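Local atomic coordinates of adenylosuccinate lyase (Francisella tularensis subsp. tularensis SCHU S4, PDB entry 4EEI), a protein that probably catalyses the beta-elimination of fumarate from adenylosuccinate, giving AMP, and the matching fumarate-releasing step earlier in de novo purine synthesis. Residues Y158-F161 / K162-L165; R325-K328 / N329-N333. All coordinates share one frame; numbering follows the deposited sequence.

Contact 1 of 2, residues Y158-F161 / K162-L165; sequences YVEF and KRRL
About two turns of helix 151-173, residues 158-165, part of the bundle of long helices characteristic of the fumarase/aspartase (lyase 1) superfamily, are tied by four i to i+4 backbone hydrogen bonds and by side chains lying along the helix. The bond from K162 N to Y158 O is 2.8 Å long, and L165 N reaches F161 O over the same 2.8 Å. On the Y158 side, the lysine arm runs alongside the tyrosine in the same direction: K162 CG sits over one ring face, 3.8 Å from the centroid and 18° off the normal, a CH-pi contact. Y158 CG is anti to its own N (chi1 168°), which puts the ring beside K162, whose CG leans back over it. The K162 chain then bends at chi2 and chi3 and carries CE past the phenol oxygen, with CE 3.7 Å from Y158 OH.

Another flank is charged. The R163 guanidinium lies back across the preceding turn, one face resting on V159 O and E160 CA; its NH2 is 3.5 Å from E160 CB, and NH1 packs on V159 CG2 at 3.7 Å. The E160 carboxylate, its plane 20° from that guanidinium, does not pair with it: E160 OE1 makes a salt bridge with R235. Instead a water links E160 to R164, donating to E160 OE2 at 2.6 Å and accepting from R164 NH2.

D217 of the second subunit pairs with both R163 and R164, and R164 also binds D167, so this flank faces a subunit interface. Within the chain, F161 packs on helix 94-131 through L117, C121 and L124, while E160 and F161 touch A232 of helix 217-244.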
loop_
_atom_site.group_PDB
_atom_site.type_symbol
_atom_site.label_atom_id
_atom_site.label_comp_id
_atom_site.label_asym_id
_atom_site.label_seq_id
_atom_site.Cartn_x
_atom_site.Cartn_y
_atom_site.Cartn_z
ATOM N N TYR B 158 17.782 -18.685 -5.155
ATOM C CA TYR B 158 19.104 -18.372 -4.600
ATOM C C TYR B 158 19.635 -17.028 -5.079
ATOM O O TYR B 158 20.000 -16.174 -4.265
ATOM C CB TYR B 158 20.106 -19.482 -4.934
ATOM C CG TYR B 158 21.556 -19.132 -4.658
ATOM C CD1 TYR B 158 22.077 -19.203 -3.374
ATOM C CD2 TYR B 158 22.400 -18.742 -5.688
ATOM C CE1 TYR B 158 23.400 -18.893 -3.122
ATOM C CE2 TYR B 158 23.724 -18.428 -5.445
ATOM C CZ TYR B 158 24.216 -18.511 -4.162
ATOM O OH TYR B 158 25.534 -18.196 -3.923
ATOM N N VAL B 159 19.686 -16.830 -6.395
ATOM C CA VAL B 159 20.254 -15.595 -6.918
ATOM C C VAL B 159 19.434 -14.374 -6.502
ATOM O O VAL B 159 19.989 -13.297 -6.287
ATOM C CB VAL B 159 20.472 -15.621 -8.451
ATOM C CG1 VAL B 159 21.510 -16.674 -8.817
ATOM C CG2 VAL B 159 19.154 -15.876 -9.192
ATOM N N GLU B 160 18.123 -14.541 -6.366
ATOM C CA GLU B 160 17.281 -13.416 -5.954
ATOM C C GLU B 160 17.561 -13.035 -4.499
ATOM O O GLU B 160 17.725 -11.857 -4.177
ATOM C CB GLU B 160 15.789 -13.722 -6.144
ATOM C CG GLU B 160 14.895 -12.564 -5.704
ATOM C CD GLU B 160 13.403 -12.829 -5.898
ATOM O OE1 GLU B 160 13.025 -13.986 -6.217
ATOM O OE2 GLU B 160 12.608 -11.872 -5.719
ATOM N N PHE B 161 17.612 -14.036 -3.622
ATOM C CA PHE B 161 17.951 -13.787 -2.225
ATOM C C PHE B 161 19.380 -13.252 -2.075
ATOM O O PHE B 161 19.643 -12.458 -1.171
ATOM C CB PHE B 161 17.738 -15.052 -1.368
ATOM C CG PHE B 161 16.300 -15.284 -0.991
ATOM C CD1 PHE B 161 15.711 -14.528 0.024
ATOM C CD2 PHE B 161 15.530 -16.236 -1.652
ATOM C CE1 PHE B 161 14.373 -14.724 0.387
ATOM C CE2 PHE B 161 14.186 -16.450 -1.294
ATOM C CZ PHE B 161 13.611 -15.690 -0.272
ATOM N N LYS B 162 20.293 -13.659 -2.961
ATOM C CA LYS B 162 21.646 -13.072 -2.952
ATOM C C LYS B 162 21.648 -11.600 -3.386
ATOM O O LYS B 162 22.462 -10.794 -2.907
ATOM C CB LYS B 162 22.627 -13.884 -3.819
ATOM C CG LYS B 162 22.993 -15.253 -3.242
ATOM C CD LYS B 162 24.052 -15.142 -2.140
ATOM C CE LYS B 162 25.395 -14.740 -2.728
ATOM N NZ LYS B 162 26.308 -14.148 -1.703
ATOM N N ARG B 163 20.764 -11.236 -4.309
ATOM C CA ARG B 163 20.645 -9.825 -4.673
ATOM C C ARG B 163 20.206 -9.035 -3.441
ATOM O O ARG B 163 20.702 -7.933 -3.192
ATOM C CB ARG B 163 19.666 -9.626 -5.840
ATOM C CG ARG B 163 20.211 -10.084 -7.192
ATOM C CD ARG B 163 19.310 -9.643 -8.363
ATOM N NE ARG B 163 18.018 -10.344 -8.432
ATOM C CZ ARG B 163 17.842 -11.520 -9.027
ATOM N NH1 ARG B 163 18.877 -12.159 -9.564
ATOM N NH2 ARG B 163 16.637 -12.070 -9.084
ATOM N N ARG B 164 19.294 -9.606 -2.659
ATOM C CA ARG B 164 18.824 -8.934 -1.444
ATOM C C ARG B 164 19.915 -8.916 -0.378
ATOM O O ARG B 164 20.058 -7.935 0.360
ATOM C CB ARG B 164 17.567 -9.612 -0.901
ATOM C CG ARG B 164 16.405 -9.671 -1.891
ATOM C CD ARG B 164 15.727 -8.302 -2.107
ATOM N NE ARG B 164 16.513 -7.415 -2.970
ATOM C CZ ARG B 164 16.547 -7.498 -4.299
ATOM N NH1 ARG B 164 17.302 -6.665 -5.002
ATOM N NH2 ARG B 164 15.818 -8.416 -4.925
ATOM N N LEU B 165 20.696 -9.990 -0.303
ATOM C CA LEU B 165 21.772 -10.050 0.683
ATOM C C LEU B 165 22.806 -8.968 0.403
ATOM O O LEU B 165 23.301 -8.313 1.324
ATOM C CB LEU B 165 22.412 -11.452 0.730
ATOM C CG LEU B 165 23.580 -11.602 1.709
ATOM C CD1 LEU B 165 23.100 -11.432 3.151
ATOM C CD2 LEU B 165 24.253 -12.954 1.529
HETATM O O HOH W 1 13.304 -9.895 -4.098
#

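Contact 2 of 2, residues R325-K328 / N329-N333; sequences RRMK and NTIDN
K328 and D332 form an i to i+4 salt bridge on the last turns of helix 304-333, a long helix of the lyase bundle, and backbone bonds of the same spacing run beneath it. These include N329 N to R325 O at 3.0 Å and D332 N to K328 O, which is nearly straight at 174°.

Apolar packing is slight between the two halves: the M327 and I331 side chains lie at a slant to each other, with M327 SD 4.2 Å from I331 CG1. Both side chains turn to the interior of the bundle, where L236 of helix 217-244 touches each of them, L120 of helix 94-131 meets M327 and L124 of the same helix meets I331.

Polar side chains elsewhere on the turn are held mainly by neighbouring residues. T330 OG1 lies 3.0 Å from R326 O and is hydrogen-bonded to S273 OG, a hydroxyl that R326 NE also engages. R325 reaches away from the turn to salt bridges with D116 and E9, and R326 NH1 goes to Y322 OH.

The ion pair itself depends on the shape of the lysine. K328 CG is anti to the backbone N (chi1 173°), and the chain bends at chi2 and again at chi4 (-63°), which brings the ammonium to the aspartate. D332 receives the ammonium on OD2, while OD1 is hydrogen-bonded to S123 OG of helix 94-131; K328 NZ has a weak second bond to the same serine oxygen. K328 NZ is 2.8 Å from D332 OD2 and approaches that oxygen's syn lone pair, on the side of OD1.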
loop_
_atom_site.group_PDB
_atom_site.type_symbol
_atom_site.label_atom_id
_atom_site.label_comp_id
_atom_site.label_asym_id
_atom_site.label_seq_id
_atom_site.Cartn_x
_atom_site.Cartn_y
_atom_site.Cartn_z
ATOM N N ARG B 325 14.281 -18.079 9.009
ATOM C CA ARG B 325 14.660 -19.334 9.667
ATOM C C ARG B 325 13.705 -20.445 9.308
ATOM O O ARG B 325 14.118 -21.587 9.067
ATOM C CB ARG B 325 14.710 -19.163 11.190
ATOM C CG ARG B 325 15.757 -18.165 11.658
ATOM C CD ARG B 325 15.922 -18.169 13.166
ATOM N NE ARG B 325 16.929 -17.187 13.577
ATOM C CZ ARG B 325 17.210 -16.884 14.839
ATOM N NH1 ARG B 325 16.558 -17.476 15.830
ATOM N NH2 ARG B 325 18.139 -15.978 15.107
ATOM N N ARG B 326 12.414 -20.135 9.288
ATOM C CA ARG B 326 11.431 -21.188 9.005
ATOM C C ARG B 326 11.517 -21.627 7.541
ATOM O O ARG B 326 11.434 -22.825 7.235
ATOM C CB ARG B 326 10.008 -20.733 9.341
ATOM C CG ARG B 326 8.952 -21.771 8.986
ATOM C CD ARG B 326 7.593 -21.479 9.612
ATOM N NE ARG B 326 6.678 -22.602 9.392
ATOM C CZ ARG B 326 5.509 -22.748 10.000
ATOM N NH1 ARG B 326 5.099 -21.834 10.870
ATOM N NH2 ARG B 326 4.756 -23.815 9.741
ATOM N N MET B 327 11.695 -20.666 6.639
ATOM C CA MET B 327 11.872 -21.008 5.227
ATOM C C MET B 327 13.125 -21.849 5.003
ATOM O O MET B 327 13.106 -22.795 4.226
ATOM C CB MET B 327 11.927 -19.756 4.357
ATOM C CG MET B 327 12.138 -20.093 2.867
ATOM S SD MET B 327 10.741 -21.010 2.144
ATOM C CE MET B 327 9.738 -19.628 1.590
ATOM N N LYS B 328 14.218 -21.511 5.682
ATOM C CA LYS B 328 15.431 -22.323 5.567
ATOM C C LYS B 328 15.199 -23.756 6.027
ATOM O O LYS B 328 15.606 -24.715 5.354
ATOM C CB LYS B 328 16.591 -21.698 6.351
ATOM C CG LYS B 328 17.839 -22.592 6.421
ATOM C CD LYS B 328 18.534 -22.419 7.759
ATOM C CE LYS B 328 19.955 -22.959 7.766
ATOM N NZ LYS B 328 20.068 -24.435 7.538
ATOM N N ASN B 329 14.529 -23.925 7.162
ATOM C CA ASN B 329 14.284 -25.281 7.647
ATOM C C ASN B 329 13.342 -26.034 6.709
ATOM O O ASN B 329 13.509 -27.228 6.485
ATOM C CB ASN B 329 13.728 -25.249 9.070
ATOM C CG ASN B 329 14.761 -24.813 10.094
ATOM O OD1 ASN B 329 15.943 -25.167 10.000
ATOM N ND2 ASN B 329 14.316 -24.049 11.092
ATOM N N THR B 330 12.362 -25.327 6.163
ATOM C CA THR B 330 11.426 -25.915 5.206
ATOM C C THR B 330 12.142 -26.359 3.923
ATOM O O THR B 330 11.873 -27.434 3.394
ATOM C CB THR B 330 10.279 -24.930 4.880
ATOM O OG1 THR B 330 9.465 -24.748 6.050
ATOM C CG2 THR B 330 9.403 -25.469 3.768
ATOM N N ILE B 331 13.061 -25.535 3.429
ATOM C CA ILE B 331 13.863 -25.936 2.272
ATOM C C ILE B 331 14.736 -27.151 2.614
ATOM O O ILE B 331 14.755 -28.140 1.865
ATOM C CB ILE B 331 14.748 -24.781 1.770
ATOM C CG1 ILE B 331 13.888 -23.628 1.242
ATOM C CG2 ILE B 331 15.718 -25.280 0.693
ATOM C CD1 ILE B 331 13.037 -23.992 0.038
ATOM N N ASP B 332 15.461 -27.091 3.734
ATOM C CA ASP B 332 16.292 -28.232 4.139
ATOM C C ASP B 332 15.507 -29.532 4.209
ATOM O O ASP B 332 16.003 -30.584 3.798
ATOM C CB ASP B 332 16.950 -28.002 5.509
ATOM C CG ASP B 332 18.024 -26.937 5.477
ATOM O OD1 ASP B 332 18.534 -26.641 4.375
ATOM O OD2 ASP B 332 18.363 -26.403 6.562
ATOM N N ASN B 333 14.289 -29.463 4.740
ATOM C CA ASN B 333 13.529 -30.678 5.023
ATOM C C ASN B 333 12.572 -31.079 3.904
ATOM O O ASN B 333 11.928 -32.120 3.983
ATOM C CB ASN B 333 12.779 -30.538 6.357
ATOM C CG ASN B 333 13.719 -30.442 7.546
ATOM O OD1 ASN B 333 14.756 -31.095 7.582
ATOM N ND2 ASN B 333 13.364 -29.616 8.521
#

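Overall arrangement
Contacts 1 and 2 lie in series along the chain, on helices 151-173 and 304-333 of one bundle, with centres about 16 Å apart and nearest atoms about 6 Å apart, so they do not touch. Helices 94-131 and 217-244 connect them: L124 packs on F161 in contact 1 and on I331 in contact 2. Their outer sides differ, since contact 1 meets the second subunit whereas no other protein chain touches contact 2. Both lie away from the annotated substrate sites, although the R326 side chain comes to about 5 Å from a bound AMP and that of Y158 to about 9 Å from a potassium ion.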